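Local structure of periplasmic binding protein (Sulfurospirillum deleyianum, 4PAG) at residues 4-9 and 131-136; 92-97 and 115-120; 20-25 and 41-46. The protein probably captures a solute in the periplasm and hands it to an ABC transporter, as in the related binding proteins for iron complexes and vitamin B12. All coordinates share one frame; numbering follows the deposited sequence.

Contact 1. Residues 4-9 and 131-136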
ATOM      1  N   ARG A   4       6.886  11.261  26.195  1.00 35.47           N
ATOM      2  CA  ARG A   4       6.797   9.844  25.883  1.00 30.03           C
ATOM      3  C   ARG A   4       5.429   9.236  26.189  1.00 30.32           C
ATOM      4  O   ARG A   4       5.303   8.012  26.286  1.00 29.61           O
ATOM      5  CB  ARG A   4       7.897   9.089  26.635  1.00 27.51           C
ATOM      6  CG  ARG A   4       9.303   9.585  26.328  1.00 28.87           C
ATOM      7  CD  ARG A   4       9.602   9.601  24.828  1.00 28.64           C
ATOM      8  NE  ARG A   4       9.596   8.257  24.254  1.00 27.06           N
ATOM      9  CZ  ARG A   4       9.380   7.955  22.970  1.00 25.84           C
ATOM     10  NH1 ARG A   4       9.422   6.681  22.594  1.00 23.61           N
ATOM     11  NH2 ARG A   4       9.111   8.896  22.059  1.00 20.79           N
ATOM     12  N   THR A   5       4.407  10.086  26.301  1.00 28.55           N
ATOM     13  CA  THR A   5       3.047   9.638  26.583  1.00 29.74           C
ATOM     14  C   THR A   5       2.249   9.570  25.295  1.00 28.13           C
ATOM     15  O   THR A   5       2.192  10.541  24.543  1.00 32.74           O
ATOM     16  CB  THR A   5       2.325  10.574  27.564  1.00 30.95           C
ATOM     17  OG1 THR A   5       3.053  10.618  28.791  1.00 33.95           O
ATOM     18  CG2 THR A   5       0.908  10.079  27.849  1.00 34.91           C
ATOM     19  N   PHE A   6       1.631   8.421  25.056  1.00 26.59           N
ATOM     20  CA  PHE A   6       0.825   8.196  23.854  1.00 27.12           C
ATOM     21  C   PHE A   6      -0.473   7.507  24.233  1.00 26.39           C
ATOM     22  O   PHE A   6      -0.519   6.769  25.215  1.00 31.78           O
ATOM     23  CB  PHE A   6       1.595   7.322  22.854  1.00 25.61           C
ATOM     24  CG  PHE A   6       2.856   7.954  22.352  1.00 24.03           C
ATOM     25  CD1 PHE A   6       4.057   7.776  23.031  1.00 24.29           C
ATOM     26  CD2 PHE A   6       2.842   8.752  21.217  1.00 26.32           C
ATOM     27  CE1 PHE A   6       5.223   8.371  22.575  1.00 24.63           C
ATOM     28  CE2 PHE A   6       4.005   9.354  20.759  1.00 26.13           C
ATOM     29  CZ  PHE A   6       5.195   9.166  21.440  1.00 25.11           C
ATOM     30  N   LEU A   7      -1.526   7.741  23.457  1.00 28.08           N
ATOM     31  CA  LEU A   7      -2.784   7.025  23.657  1.00 30.41           C
ATOM     32  C   LEU A   7      -2.689   5.682  22.944  1.00 27.39           C
ATOM     33  O   LEU A   7      -2.406   5.639  21.763  1.00 28.80           O
ATOM     34  CB  LEU A   7      -3.969   7.829  23.125  1.00 32.90           C
ATOM     35  CG  LEU A   7      -4.223   9.182  23.800  1.00 37.70           C
ATOM     36  CD1 LEU A   7      -5.399   9.891  23.140  1.00 40.68           C
ATOM     37  CD2 LEU A   7      -4.461   9.026  25.295  1.00 39.39           C
ATOM     38  N   ASP A   8      -2.924   4.597  23.678  1.00 18.93           N
ATOM     39  CA  ASP A   8      -2.772   3.243  23.155  1.00 24.74           C
ATOM     40  C   ASP A   8      -4.026   2.778  22.407  1.00 26.58           C
ATOM     41  O   ASP A   8      -4.915   3.580  22.123  1.00 27.85           O
ATOM     42  CB  ASP A   8      -2.372   2.281  24.291  1.00 26.76           C
ATOM     43  CG  ASP A   8      -3.551   1.799  25.136  1.00 27.73           C
ATOM     44  OD1 ASP A   8      -4.680   2.329  25.031  1.00 29.67           O
ATOM     45  OD2 ASP A   8      -3.325   0.862  25.921  1.00 32.24           O
ATOM     46  N   VAL A   9      -4.087   1.488  22.076  1.00 27.11           N
ATOM     47  CA  VAL A   9      -5.199   0.939  21.281  1.00 27.68           C
ATOM     48  C   VAL A   9      -6.559   1.016  21.976  1.00 29.90           C
ATOM     49  O   VAL A   9      -7.596   0.992  21.310  1.00 34.41           O
ATOM     50  CB  VAL A   9      -4.938  -0.522  20.844  1.00 27.75           C
ATOM     51  CG1 VAL A   9      -3.799  -0.569  19.836  1.00 25.32           C
ATOM     52  CG2 VAL A   9      -4.644  -1.425  22.042  1.00 29.52           C
ATOM     53  N   PHE A 131       3.259   9.399   9.441  1.00 14.86           N
ATOM     54  CA  PHE A 131       4.719   9.440   9.430  1.00 15.28           C
ATOM     55  C   PHE A 131       5.282  10.298  10.574  1.00 15.73           C
ATOM     56  O   PHE A 131       6.164   9.850  11.310  1.00 15.51           O
ATOM     57  CB  PHE A 131       5.249   9.938   8.080  1.00 15.44           C
ATOM     58  CG  PHE A 131       5.449   8.848   7.071  1.00 16.48           C
ATOM     59  CD1 PHE A 131       6.428   7.889   7.267  1.00 17.71           C
ATOM     60  CD2 PHE A 131       4.680   8.794   5.913  1.00 18.33           C
ATOM     61  CE1 PHE A 131       6.637   6.885   6.337  1.00 19.02           C
ATOM     62  CE2 PHE A 131       4.877   7.786   4.984  1.00 19.69           C
ATOM     63  CZ  PHE A 131       5.860   6.834   5.191  1.00 19.62           C
ATOM     64  N   ARG A 132       4.768  11.512  10.738  1.00 16.23           N
ATOM     65  CA  ARG A 132       5.231  12.379  11.830  1.00 18.27           C
ATOM     66  C   ARG A 132       5.018  11.734  13.218  1.00 18.46           C
ATOM     67  O   ARG A 132       5.890  11.789  14.087  1.00 18.27           O
ATOM     68  CB  ARG A 132       4.536  13.739  11.765  1.00 20.80           C
ATOM     69  CG  ARG A 132       4.915  14.531  10.527  1.00 23.70           C
ATOM     70  CD  ARG A 132       4.382  15.953  10.536  1.00 27.60           C
ATOM     71  NE  ARG A 132       4.568  16.533   9.209  1.00 29.34           N
ATOM     72  CZ  ARG A 132       3.612  16.723   8.302  1.00 30.85           C
ATOM     73  NH1 ARG A 132       2.336  16.430   8.557  1.00 31.16           N
ATOM     74  NH2 ARG A 132       3.939  17.240   7.125  1.00 31.16           N
ATOM     75  N   TYR A 133       3.854  11.128  13.407  1.00 18.54           N
ATOM     76  CA  TYR A 133       3.517  10.429  14.641  1.00 18.64           C
ATOM     77  C   TYR A 133       4.519   9.317  14.916  1.00 18.49           C
ATOM     78  O   TYR A 133       5.070   9.234  16.009  1.00 18.08           O
ATOM     79  CB  TYR A 133       2.104   9.862  14.535  1.00 19.48           C
ATOM     80  CG  TYR A 133       1.622   9.094  15.742  1.00 20.75           C
ATOM     81  CD1 TYR A 133       1.184   9.759  16.877  1.00 24.77           C
ATOM     82  CD2 TYR A 133       1.584   7.698  15.740  1.00 21.15           C
ATOM     83  CE1 TYR A 133       0.725   9.059  17.981  1.00 20.45           C
ATOM     84  CE2 TYR A 133       1.128   6.991  16.846  1.00 20.29           C
ATOM     85  CZ  TYR A 133       0.696   7.678  17.957  1.00 22.44           C
ATOM     86  OH  TYR A 133       0.232   7.000  19.067  1.00 29.44           O
ATOM     87  N   LEU A 134       4.775   8.474  13.918  1.00 18.90           N
ATOM     88  CA  LEU A 134       5.741   7.387  14.085  1.00 17.88           C
ATOM     89  C   LEU A 134       7.163   7.892  14.347  1.00 16.45           C
ATOM     90  O   LEU A 134       7.914   7.265  15.093  1.00 17.68           O
ATOM     91  CB  LEU A 134       5.701   6.430  12.890  1.00 17.61           C
ATOM     92  CG  LEU A 134       4.440   5.576  12.808  1.00 19.95           C
ATOM     93  CD1 LEU A 134       4.535   4.606  11.644  1.00 21.86           C
ATOM     94  CD2 LEU A 134       4.194   4.821  14.109  1.00 20.48           C
ATOM     95  N   GLY A 135       7.520   9.033  13.759  1.00 16.17           N
ATOM     96  CA  GLY A 135       8.783   9.703  14.069  1.00 16.48           C
ATOM     97  C   GLY A 135       8.933  10.060  15.542  1.00 16.28           C
ATOM     98  O   GLY A 135      10.010   9.878  16.114  1.00 18.50           O
ATOM     99  N   ARG A 136       7.864  10.564  16.155  0.50 17.24           N
ATOM    100  CA  ARG A 136       7.880  10.888  17.588  0.50 19.42           C
ATOM    101  C   ARG A 136       8.019   9.612  18.411  0.50 18.24           C
ATOM    102  O   ARG A 136       8.834   9.550  19.325  0.50 18.26           O
ATOM    103  CB  ARG A 136       6.615  11.651  18.004  0.50 22.19           C
ATOM    104  CG  ARG A 136       6.526  13.062  17.435  0.50 25.16           C
ATOM    105  CD  ARG A 136       5.183  13.729  17.717  0.50 27.25           C
ATOM    106  NE  ARG A 136       4.769  14.556  16.586  0.50 29.55           N
ATOM    107  CZ  ARG A 136       3.665  14.364  15.873  0.50 28.29           C
ATOM    108  NH1 ARG A 136       2.825  13.391  16.184  0.50 23.61           N
ATOM    109  NH2 ARG A 136       3.389  15.169  14.860  0.50 33.29           N
TER
HETATM  110  O   HOH W   1      -1.268   8.474  20.685  1.00 41.87           O
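Phe6 turns the edge of its ring toward the face of Tyr133 in an offset T-shaped pair, the planes 89° apart and the centroids separated by 5.8 Å. The touching rim atom is CD2 of Phe6, which lies 3.8 Å from OH and 3.9 Å from CE1 of Tyr133, so the contact sits at the phenol end of the tyrosine. CG of Tyr133 is anti to the backbone N (chi1 179°), which starts the ring off the helix on its way to the strand. The other tightly packed element is Arg4. Its chain is bent at chi2 and chi3, which folds CD and NE back, and NH2 at the end lies 2.8 Å from O of Arg136, close to the plane of the guanidinium though with a bent N-H...O angle of 137°. NH1 of the same group donates to O of Val137 and of Pro17, so two carbonyls from the end of helix 127-138 share one guanidinium, whose positive charge would probably suit the negative pole of that helix. CE1 of Phe6 lies over one face of the guanidinium, 3.9 Å above the plane and offset to its rim, so the ring and the guanidinium pack on each other. On the looser side a water takes the place of direct contact: it accepts from N of Leu7 at 2.9 Å and is hydrogen-bonded to OH of Tyr133 at 2.7 Å. Here the Leu7 side chain is exposed, and that of Arg136, after its CB passes CE2 of Phe6 at 4.4 Å, leads away from the strand. Beyond the rings, Phe6 and Tyr133 both touch Leu117. The arrangement is that of a small antiparallel N-terminal hairpin, strands 5-7 and 13-15, packed on the C-terminal end of a helix that flanks a parallel sheet.

Contact 2. Residues 92-97 and 115-120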
ATOM      1  N   VAL A  92       7.335  -1.679  21.785  1.00 23.69           N
ATOM      2  CA  VAL A  92       5.992  -1.255  21.414  1.00 20.81           C
ATOM      3  C   VAL A  92       5.564  -1.994  20.142  1.00 19.47           C
ATOM      4  O   VAL A  92       6.413  -2.410  19.347  1.00 17.85           O
ATOM      5  CB  VAL A  92       5.930   0.283  21.233  1.00 21.09           C
ATOM      6  CG1 VAL A  92       6.746   0.726  20.027  1.00 21.73           C
ATOM      7  CG2 VAL A  92       4.493   0.771  21.129  1.00 19.84           C
ATOM      8  N   ILE A  93       4.257  -2.189  19.992  1.00 18.73           N
ATOM      9  CA  ILE A  93       3.670  -2.756  18.780  1.00 19.21           C
ATOM     10  C   ILE A  93       2.823  -1.664  18.130  1.00 18.14           C
ATOM     11  O   ILE A  93       2.053  -0.988  18.803  1.00 18.20           O
ATOM     12  CB  ILE A  93       2.783  -3.980  19.096  1.00 21.13           C
ATOM     13  CG1 ILE A  93       3.630  -5.101  19.708  1.00 23.28           C
ATOM     14  CG2 ILE A  93       2.067  -4.476  17.838  1.00 21.19           C
ATOM     15  CD1 ILE A  93       2.820  -6.266  20.231  1.00 24.60           C
ATOM     16  N   ILE A  94       2.996  -1.476  16.830  1.00 18.03           N
ATOM     17  CA  ILE A  94       2.213  -0.526  16.076  1.00 17.46           C
ATOM     18  C   ILE A  94       1.216  -1.323  15.245  1.00 17.43           C
ATOM     19  O   ILE A  94       1.611  -2.211  14.494  1.00 19.08           O
ATOM     20  CB  ILE A  94       3.093   0.322  15.137  1.00 17.73           C
ATOM     21  CG1 ILE A  94       4.266   0.971  15.892  1.00 19.95           C
ATOM     22  CG2 ILE A  94       2.251   1.378  14.449  1.00 16.87           C
ATOM     23  CD1 ILE A  94       3.869   1.929  16.995  1.00 21.35           C
ATOM     24  N   THR A  95      -0.069  -1.010  15.382  1.00 17.10           N
ATOM     25  CA  THR A  95      -1.109  -1.739  14.665  1.00 17.07           C
ATOM     26  C   THR A  95      -1.848  -0.902  13.626  1.00 18.12           C
ATOM     27  O   THR A  95      -1.775   0.332  13.610  1.00 18.52           O
ATOM     28  CB  THR A  95      -2.138  -2.373  15.622  1.00 17.54           C
ATOM     29  OG1 THR A  95      -3.033  -1.374  16.122  1.00 18.70           O
ATOM     30  CG2 THR A  95      -1.450  -3.056  16.778  1.00 18.03           C
ATOM     31  N   TRP A  96      -2.563  -1.616  12.762  1.00 16.74           N
ATOM     32  CA  TRP A  96      -3.367  -1.036  11.690  1.00 17.23           C
ATOM     33  C   TRP A  96      -4.783  -0.758  12.219  1.00 17.29           C
ATOM     34  O   TRP A  96      -5.507  -1.676  12.576  1.00 18.51           O
ATOM     35  CB  TRP A  96      -3.353  -2.038  10.532  1.00 16.97           C
ATOM     36  CG  TRP A  96      -4.065  -1.685   9.275  1.00 17.90           C
ATOM     37  CD1 TRP A  96      -4.697  -0.519   8.961  1.00 18.59           C
ATOM     38  CD2 TRP A  96      -4.170  -2.523   8.124  1.00 17.76           C
ATOM     39  NE1 TRP A  96      -5.217  -0.595   7.689  1.00 18.58           N
ATOM     40  CE2 TRP A  96      -4.909  -1.820   7.158  1.00 18.99           C
ATOM     41  CE3 TRP A  96      -3.739  -3.821   7.833  1.00 19.06           C
ATOM     42  CZ2 TRP A  96      -5.209  -2.360   5.906  1.00 19.09           C
ATOM     43  CZ3 TRP A  96      -4.032  -4.359   6.588  1.00 19.16           C
ATOM     44  CH2 TRP A  96      -4.768  -3.630   5.644  1.00 19.81           C
ATOM     45  N   ASP A  97      -5.146   0.523  12.302  1.00 18.27           N
ATOM     46  CA  ASP A  97      -6.447   0.948  12.831  1.00 20.93           C
ATOM     47  C   ASP A  97      -7.490   0.923  11.719  1.00 21.31           C
ATOM     48  O   ASP A  97      -7.696   1.929  11.036  1.00 22.20           O
ATOM     49  CB  ASP A  97      -6.339   2.365  13.424  1.00 22.56           C
ATOM     50  CG  ASP A  97      -7.656   2.887  13.989  1.00 23.92           C
ATOM     51  OD1 ASP A  97      -8.669   2.156  13.984  1.00 21.84           O
ATOM     52  OD2 ASP A  97      -7.665   4.049  14.453  1.00 27.55           O
ATOM     53  N   PRO A 115       2.788  -2.907  25.257  1.00 27.01           N
ATOM     54  CA  PRO A 115       2.228  -1.618  24.828  1.00 26.45           C
ATOM     55  C   PRO A 115       1.947  -1.563  23.321  1.00 22.81           C
ATOM     56  O   PRO A 115       2.790  -1.978  22.529  1.00 22.62           O
ATOM     57  CB  PRO A 115       3.339  -0.628  25.186  1.00 28.71           C
ATOM     58  CG  PRO A 115       4.010  -1.250  26.361  1.00 31.53           C
ATOM     59  CD  PRO A 115       3.990  -2.725  26.091  1.00 29.71           C
ATOM     60  N   ALA A 116       0.779  -1.062  22.927  1.00 20.62           N
ATOM     61  CA  ALA A 116       0.441  -1.018  21.504  1.00 19.75           C
ATOM     62  C   ALA A 116      -0.300   0.253  21.101  1.00 19.61           C
ATOM     63  O   ALA A 116      -1.205   0.717  21.807  1.00 19.78           O
ATOM     64  CB  ALA A 116      -0.358  -2.252  21.114  1.00 21.56           C
ATOM     65  N   LEU A 117       0.110   0.811  19.964  1.00 18.15           N
ATOM     66  CA  LEU A 117      -0.520   1.984  19.379  1.00 18.48           C
ATOM     67  C   LEU A 117      -1.142   1.556  18.078  1.00 19.51           C
ATOM     68  O   LEU A 117      -0.746   0.543  17.507  1.00 23.87           O
ATOM     69  CB  LEU A 117       0.518   3.064  19.098  1.00 19.15           C
ATOM     70  CG  LEU A 117       1.494   3.352  20.243  1.00 21.00           C
ATOM     71  CD1 LEU A 117       2.507   4.408  19.836  1.00 23.00           C
ATOM     72  CD2 LEU A 117       0.742   3.777  21.490  1.00 22.61           C
ATOM     73  N   LYS A 118      -2.108   2.326  17.600  1.00 19.58           N
ATOM     74  CA  LYS A 118      -2.694   2.056  16.301  1.00 20.96           C
ATOM     75  C   LYS A 118      -2.709   3.315  15.452  1.00 21.13           C
ATOM     76  O   LYS A 118      -2.841   4.426  15.972  1.00 23.01           O
ATOM     77  CB  LYS A 118      -4.094   1.451  16.448  1.00 23.75           C
ATOM     78  CG  LYS A 118      -5.176   2.343  17.038  1.00 26.19           C
ATOM     79  CD  LYS A 118      -6.438   1.505  17.199  1.00 30.44           C
ATOM     80  CE  LYS A 118      -7.700   2.337  17.307  1.00 34.70           C
ATOM     81  NZ  LYS A 118      -7.990   2.725  18.705  1.00 39.42           N
ATOM     82  N   VAL A 119      -2.564   3.130  14.142  1.00 19.86           N
ATOM     83  CA  VAL A 119      -2.528   4.246  13.211  1.00 19.50           C
ATOM     84  C   VAL A 119      -3.547   4.042  12.095  1.00 19.63           C
ATOM     85  O   VAL A 119      -3.737   2.927  11.602  1.00 17.93           O
ATOM     86  CB  VAL A 119      -1.112   4.465  12.630  1.00 20.60           C
ATOM     87  CG1 VAL A 119      -0.122   4.745  13.757  1.00 21.31           C
ATOM     88  CG2 VAL A 119      -0.650   3.271  11.810  1.00 20.29           C
ATOM     89  N   ASN A 120      -4.203   5.132  11.718  1.00 20.99           N
ATOM     90  CA  ASN A 120      -5.262   5.106  10.728  1.00 21.95           C
ATOM     91  C   ASN A 120      -4.725   5.509   9.356  1.00 20.31           C
ATOM     92  O   ASN A 120      -4.508   6.689   9.091  1.00 20.24           O
ATOM     93  CB  ASN A 120      -6.398   6.033  11.165  1.00 24.29           C
ATOM     94  CG  ASN A 120      -7.629   5.893  10.296  1.00 29.47           C
ATOM     95  OD1 ASN A 120      -7.567   5.360   9.192  1.00 31.59           O
ATOM     96  ND2 ASN A 120      -8.754   6.370  10.791  1.00 37.10           N
TER
HETATM   97  O   HOH W   2      -6.354   2.470   8.793  1.00 32.59           O
HETATM   98  O   HOH W   3      -5.540   5.752  15.251  1.00 34.48           O
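From Ile93 to Trp96 the chain pairs in parallel with Ala116 to Val119, the two strand axes 4.5 Å apart and inclined by 29°. The usual zigzag of bonds runs from Ile93 N to Pro115 O, from Leu117 N to Ile93 O at 2.9 Å, from Thr95 N to Leu117 O and from Val119 N to Thr95 O. A last bond, Asp97 N to Val119 O, forms where the chain leaves the strand. On one face CD1 of Ile94 meets CD1 of Leu117 at 4.0 Å, and its CG2 branch lies 4.2 Å from CG1 of Val119. Val92 reaches the same leucine at about a right angle, CG2 to CG. On the other face CB of Ala116 packs on CB of Ile93, and OG1 of Thr95, placed between the backbone N and the carbonyl carbon (chi1 76°), comes close to CB of Lys118. Asp97 crosses the aliphatic part of Lys118, its OD2 3.3 Å from CE, whereas OD2 and NZ stay 4.5 Å apart, too far for a salt bridge. NZ is held instead by O of Val9, OD1 by Asn102, and OD2 by a water that also donates to O of Lys118. An alanine in place of Asp97 would probably leave Asn102 and this water without their carboxylate mate and open a gap beside CE of Lys118. Helix 99-112 links the strands as a beta-alpha-beta crossover, packing through Leu109 on Ile93 and Ala116. Ile30 of helix 28-37 touches Ile94 and Val119 on the opposite face, where Tyr133 and Val137 of helix 127-138 also pack on Leu117.

Contact 3. Residues 20-25 and 41-46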
ATOM      1  N   ILE A  20      13.199   3.572  21.758  1.00 25.13           N
ATOM      2  CA  ILE A  20      12.630   2.343  21.224  1.00 29.06           C
ATOM      3  C   ILE A  20      13.725   1.655  20.417  1.00 28.97           C
ATOM      4  O   ILE A  20      14.137   2.163  19.374  1.00 32.28           O
ATOM      5  CB  ILE A  20      11.428   2.638  20.297  1.00 29.82           C
ATOM      6  CG1 ILE A  20      10.375   3.495  21.015  1.00 30.39           C
ATOM      7  CG2 ILE A  20      10.815   1.344  19.775  1.00 29.56           C
ATOM      8  CD1 ILE A  20       9.743   2.854  22.228  1.00 32.57           C
ATOM      9  N   THR A  21      14.208   0.517  20.903  1.00 24.99           N
ATOM     10  CA  THR A  21      15.233  -0.250  20.197  1.00 26.18           C
ATOM     11  C   THR A  21      14.673  -1.533  19.573  1.00 23.15           C
ATOM     12  O   THR A  21      15.350  -2.171  18.774  1.00 22.17           O
ATOM     13  CB  THR A  21      16.378  -0.625  21.147  1.00 30.61           C
ATOM     14  OG1 THR A  21      15.871  -1.492  22.163  1.00 32.08           O
ATOM     15  CG2 THR A  21      16.982   0.629  21.797  1.00 33.02           C
ATOM     16  N   ARG A  22      13.447  -1.906  19.946  1.00 22.97           N
ATOM     17  CA  ARG A  22      12.774  -3.093  19.405  1.00 21.99           C
ATOM     18  C   ARG A  22      11.320  -2.733  19.114  1.00 19.63           C
ATOM     19  O   ARG A  22      10.612  -2.264  19.997  1.00 19.70           O
ATOM     20  CB  ARG A  22      12.835  -4.257  20.404  1.00 23.84           C
ATOM     21  CG  ARG A  22      14.239  -4.624  20.875  1.00 27.34           C
ATOM     22  CD  ARG A  22      14.232  -5.797  21.851  1.00 31.55           C
ATOM     23  NE  ARG A  22      13.794  -7.044  21.214  1.00 35.75           N
ATOM     24  CZ  ARG A  22      14.560  -7.828  20.445  1.00 36.51           C
ATOM     25  NH1 ARG A  22      15.833  -7.522  20.197  1.00 39.89           N
ATOM     26  NH2 ARG A  22      14.048  -8.934  19.914  1.00 33.35           N
ATOM     27  N   ILE A  23      10.877  -2.944  17.879  1.00 17.83           N
ATOM     28  CA  ILE A  23       9.519  -2.571  17.485  1.00 17.04           C
ATOM     29  C   ILE A  23       8.948  -3.643  16.568  1.00 16.00           C
ATOM     30  O   ILE A  23       9.690  -4.362  15.915  1.00 15.11           O
ATOM     31  CB  ILE A  23       9.502  -1.176  16.805  1.00 17.67           C
ATOM     32  CG1 ILE A  23       8.079  -0.622  16.688  1.00 18.71           C
ATOM     33  CG2 ILE A  23      10.151  -1.215  15.424  1.00 17.23           C
ATOM     34  CD1 ILE A  23       8.034   0.867  16.384  1.00 18.20           C
ATOM     35  N   TYR A  24       7.630  -3.759  16.549  1.00 16.14           N
ATOM     36  CA  TYR A  24       6.943  -4.726  15.707  1.00 17.05           C
ATOM     37  C   TYR A  24       5.714  -4.055  15.107  1.00 16.65           C
ATOM     38  O   TYR A  24       4.971  -3.369  15.807  1.00 17.09           O
ATOM     39  CB  TYR A  24       6.562  -5.954  16.539  1.00 18.54           C
ATOM     40  CG  TYR A  24       5.621  -6.931  15.873  1.00 20.17           C
ATOM     41  CD1 TYR A  24       6.038  -7.733  14.817  1.00 20.12           C
ATOM     42  CD2 TYR A  24       4.306  -7.065  16.316  1.00 23.25           C
ATOM     43  CE1 TYR A  24       5.164  -8.630  14.208  1.00 20.91           C
ATOM     44  CE2 TYR A  24       3.434  -7.960  15.722  1.00 25.67           C
ATOM     45  CZ  TYR A  24       3.866  -8.743  14.666  1.00 25.18           C
ATOM     46  OH  TYR A  24       2.983  -9.637  14.078  1.00 28.03           O
ATOM     47  N   GLY A  25       5.533  -4.230  13.802  1.00 16.42           N
ATOM     48  CA  GLY A  25       4.336  -3.767  13.115  1.00 16.94           C
ATOM     49  C   GLY A  25       3.373  -4.922  12.943  1.00 16.84           C
ATOM     50  O   GLY A  25       3.790  -6.031  12.633  1.00 18.22           O
ATOM     51  N   PRO A  41      15.315  -1.142  14.396  1.00 18.73           N
ATOM     52  CA  PRO A  41      14.627  -1.776  15.535  1.00 19.09           C
ATOM     53  C   PRO A  41      13.572  -2.857  15.209  1.00 19.98           C
ATOM     54  O   PRO A  41      13.007  -3.433  16.134  1.00 19.06           O
ATOM     55  CB  PRO A  41      13.968  -0.595  16.233  1.00 19.49           C
ATOM     56  CG  PRO A  41      13.699   0.382  15.141  1.00 20.68           C
ATOM     57  CD  PRO A  41      14.726   0.166  14.057  1.00 20.08           C
ATOM     58  N   LEU A  42      13.300  -3.141  13.936  1.00 18.76           N
ATOM     59  CA  LEU A  42      12.297  -4.160  13.601  1.00 20.06           C
ATOM     60  C   LEU A  42      12.709  -5.553  14.073  1.00 19.63           C
ATOM     61  O   LEU A  42      13.785  -6.021  13.740  1.00 22.78           O
ATOM     62  CB  LEU A  42      12.045  -4.222  12.095  1.00 21.65           C
ATOM     63  CG  LEU A  42      11.045  -3.236  11.513  1.00 22.53           C
ATOM     64  CD1 LEU A  42      11.143  -3.292   9.997  1.00 23.18           C
ATOM     65  CD2 LEU A  42       9.632  -3.551  11.983  1.00 22.12           C
ATOM     66  N   ILE A  43      11.838  -6.214  14.829  1.00 18.94           N
ATOM     67  CA  ILE A  43      12.123  -7.562  15.343  1.00 21.27           C
ATOM     68  C   ILE A  43      11.785  -8.670  14.349  1.00 19.96           C
ATOM     69  O   ILE A  43      12.229  -9.810  14.511  1.00 20.16           O
ATOM     70  CB  ILE A  43      11.343  -7.851  16.648  1.00 23.88           C
ATOM     71  CG1 ILE A  43       9.830  -7.852  16.401  1.00 25.69           C
ATOM     72  CG2 ILE A  43      11.700  -6.833  17.713  1.00 25.01           C
ATOM     73  CD1 ILE A  43       9.031  -8.601  17.445  1.00 26.28           C
ATOM     74  N   GLY A  44      10.992  -8.331  13.334  1.00 19.15           N
ATOM     75  CA  GLY A  44      10.475  -9.307  12.397  1.00 17.24           C
ATOM     76  C   GLY A  44       9.562  -8.681  11.357  1.00 17.93           C
ATOM     77  O   GLY A  44       9.204  -7.500  11.458  1.00 16.85           O
ATOM     78  N   VAL A  45       9.215  -9.477  10.346  1.00 15.41           N
ATOM     79  CA  VAL A  45       8.255  -9.080   9.324  1.00 14.92           C
ATOM     80  C   VAL A  45       6.981  -9.926   9.501  1.00 15.71           C
ATOM     81  O   VAL A  45       6.950 -10.864  10.314  1.00 16.22           O
ATOM     82  CB  VAL A  45       8.833  -9.224   7.890  1.00 15.37           C
ATOM     83  CG1 VAL A  45       9.970  -8.237   7.673  1.00 16.92           C
ATOM     84  CG2 VAL A  45       9.308 -10.643   7.610  1.00 14.78           C
ATOM     85  N   ASN A  46       5.931  -9.587   8.756  1.00 15.68           N
ATOM     86  CA  ASN A  46       4.640 -10.261   8.887  1.00 17.70           C
ATOM     87  C   ASN A  46       4.478 -11.396   7.881  1.00 20.70           C
ATOM     88  O   ASN A  46       3.858 -12.412   8.188  1.00 25.47           O
ATOM     89  CB  ASN A  46       3.495  -9.259   8.714  1.00 17.52           C
ATOM     90  CG  ASN A  46       3.658  -8.045   9.591  1.00 17.58           C
ATOM     91  OD1 ASN A  46       4.006  -6.968   9.108  1.00 21.55           O
ATOM     92  ND2 ASN A  46       3.455  -8.218  10.894  1.00 16.66           N
TER
HETATM   93  O   HOH W   4       6.982  -5.848  11.938  1.00 25.12           O
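The Arg22 guanidinium carries CG2 of Ile43 over one face, 3.8 Å from NH2, with the two side chains crossing at about a right angle; NH2 itself is hydrogen-bonded to O of Ala88. At the edge of the Asn46 amide lies O of Gly25, in the amide plane and 2.8 Å from ND2, in a nearly straight bond of 178°. The Tyr24 ring is turned 58° from this amide. Its OH and ND2 of Asn46 both donate to O of Gly72, while OD1 of Asn46 is bonded to Ser31; with bonds to ND2 and OD1, the amide is likely to be fixed in its rotation. Beside the ring, Ile43 has CG1 between its backbone N and carbonyl carbon (chi1 64°), and CD1 beyond it reaches CB of Tyr24 at 3.7 Å. The backbones run in almost the same direction and form a single bridge at Ile23 and Leu42: Ile23 N donates to Pro41 O at 2.8 Å, and Ile43 N to Ile23 O at 3.0 Å. Past the bridge they diverge, and a water spans them, accepting from Gly25 N and donating to Gly44 O. At the start, CB of Pro41 presses on O of Thr21 at 3.3 Å and its CG meets CG2 of Ile23. Segment 41-46 thus runs as a loop along strand 23-25, the outermost strand of the parallel sheet, which pairs with strand 92-96 on its inner side. Ile34 of helix 28-37 packs on Ile23 and Leu42, and helix 82-88 places Ile85 on Tyr24 and Ala88 on Ile43.

Overall arrangement
The three contacts lie on the same side of the chain's centre and share one structural unit, the parallel sheet 23-25, 92-96, 116-119 with its flanking helices. Contact 1 closes the longest loop, and contacts 3 and 2 follow one another inside it. Contact 2 is central: its centre is about 9 Å from that of contact 1 and about 12 Å from that of contact 3, which are about 15 Å apart. Val9 N bonds to Ala116 O, tying the hairpin to one sheet edge, while Ile94 N bonds to Tyr24 O on the other flank. None of the residues described belongs to the histidine pocket; together they build the framework of the N-terminal part.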